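Local coordinates for predicted sugar phosphatases of the HAD superfamily (Cytophaga hutchinsonii, PDB 2HX1), which probably hydrolyses phosphate esters of sugars, as a magnesium-dependent phosphatase of the HAD superfamily, at residues A[21-25]-A[230-234]. Numbering follows the deposited sequence.
Sequences AFGVL and MVGDT. With MG (magnesium ion), chain E.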
# COMPACT_ATOMS: atom_id res chain seq x y z
N ALA A 21 -2.47 12.47 -25.31
CA ALA A 21 -1.55 13.49 -25.87
C ALA A 21 -0.11 13.14 -25.51
O ALA A 21 0.64 12.73 -26.37
CB ALA A 21 -1.92 14.89 -25.45
N PHE A 22 0.26 13.23 -24.23
CA PHE A 22 1.66 13.03 -23.85
C PHE A 22 2.09 11.57 -23.98
O PHE A 22 1.39 10.65 -23.51
CB PHE A 22 1.95 13.59 -22.45
CG PHE A 22 2.22 15.07 -22.42
CD1 PHE A 22 3.46 15.58 -22.79
CD2 PHE A 22 1.24 15.98 -22.01
CE1 PHE A 22 3.71 16.96 -22.77
CE2 PHE A 22 1.49 17.36 -21.99
CZ PHE A 22 2.73 17.85 -22.36
N GLY A 23 3.22 11.38 -24.66
CA GLY A 23 3.77 10.07 -24.97
C GLY A 23 3.29 9.47 -26.27
O GLY A 23 3.74 8.38 -26.66
N VAL A 24 2.38 10.18 -26.92
CA VAL A 24 1.68 9.73 -28.12
C VAL A 24 1.78 10.78 -29.24
O VAL A 24 2.20 10.47 -30.36
CB VAL A 24 0.20 9.44 -27.80
CG1 VAL A 24 -0.56 8.96 -29.04
CG2 VAL A 24 0.09 8.41 -26.63
N LEU A 25 1.36 12.00 -28.96
CA LEU A 25 1.38 13.09 -29.93
C LEU A 25 2.57 14.02 -29.71
O LEU A 25 3.05 14.66 -30.64
CB LEU A 25 0.12 13.94 -29.85
CG LEU A 25 -1.23 13.29 -30.13
CD1 LEU A 25 -2.33 14.34 -29.99
CD2 LEU A 25 -1.26 12.61 -31.49
N MSE A 230 -8.88 3.76 -28.90
CA MSE A 230 -8.16 4.57 -27.91
C MSE A 230 -6.68 4.31 -28.08
O MSE A 230 -6.24 3.18 -27.96
CB MSE A 230 -8.57 4.23 -26.46
CG MSE A 230 -7.64 4.87 -25.39
SE MSE A 230 -8.01 6.77 -25.20
CE MSE A 230 -6.31 7.65 -24.88
N VAL A 231 -5.92 5.38 -28.30
CA VAL A 231 -4.47 5.28 -28.56
C VAL A 231 -3.70 5.88 -27.40
O VAL A 231 -3.85 7.06 -27.07
CB VAL A 231 -4.12 6.01 -29.91
CG1 VAL A 231 -2.63 5.96 -30.19
CG2 VAL A 231 -4.95 5.39 -31.08
N GLY A 232 -2.88 5.07 -26.73
CA GLY A 232 -2.13 5.57 -25.58
C GLY A 232 -0.81 4.88 -25.31
O GLY A 232 -0.53 3.81 -25.87
N ASP A 233 -0.01 5.50 -24.44
CA ASP A 233 1.30 4.96 -24.05
C ASP A 233 1.33 4.34 -22.67
O ASP A 233 2.35 3.75 -22.28
CB ASP A 233 2.39 6.02 -24.17
CG ASP A 233 2.17 7.17 -23.21
OD1 ASP A 233 1.03 7.70 -23.19
OD2 ASP A 233 3.12 7.54 -22.47
N THR A 234 0.24 4.45 -21.92
CA THR A 234 0.18 4.03 -20.52
C THR A 234 -0.92 3.00 -20.29
O THR A 234 -2.08 3.27 -20.59
CB THR A 234 -0.05 5.25 -19.62
OG1 THR A 234 0.96 6.22 -19.91
CG2 THR A 234 -0.00 4.88 -18.11
MG MG E . 0.42 9.44 -22.22
O HOH W 1 2.02 9.59 -21.02
O HOH W 2 -0.81 8.23 -20.95
O HOH W 3 -0.41 11.12 -21.39
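Start at Val231, on the central strand 228-232 of the Rossmann-like sheet, whose backbone pairs with Phe18 and Asp20 next door. Its side chain points toward the loop 21-25, and Val231 CG1 meets CG1 of Val24 at 3.8 Å, an apolar contact that Val252 of strand 248-252 extends. At Gly232 the strand ends, and CG2 of Val24 rests on the Gly232 CA at 3.8 Å. Val24 CG2 also lies 3.6 Å from Asp233 OD1, a metal ligand, so the apolar contact runs right up to the magnesium site.

Asp233 is where the contact turns polar. Asp233 OD1 binds the magnesium at 2.1 Å, and the main-chain O of Phe22 does so at 2.0 Å. Phe22 O and Asp233 OD1 lie 3.0 Å apart, not hydrogen-bonded but held close by the ion they share. Asp20 and waters 1, 2 and 3 complete six ligands. This is the HAD active-site signature: an aspartate at the end of the first strand, a backbone carbonyl two residues on, and an acidic residue after the fourth strand; by analogy with the family, Asp20 would be the nucleophile. The other oxygen, Asp233 OD2, accepts a bond from metal-bound water 1 (2.7 Å) and another from the Asn256 backbone. Asp233 OD2 also lies 3.6 Å from Gly23 CA, where a CB would clash with it, and Gly23 has a positive phi of 89°. Thr234, at the N-cap position of helix 235-245, hydrogen-bonds through OG1 to water 2 (2.9 Å) and to Asn256.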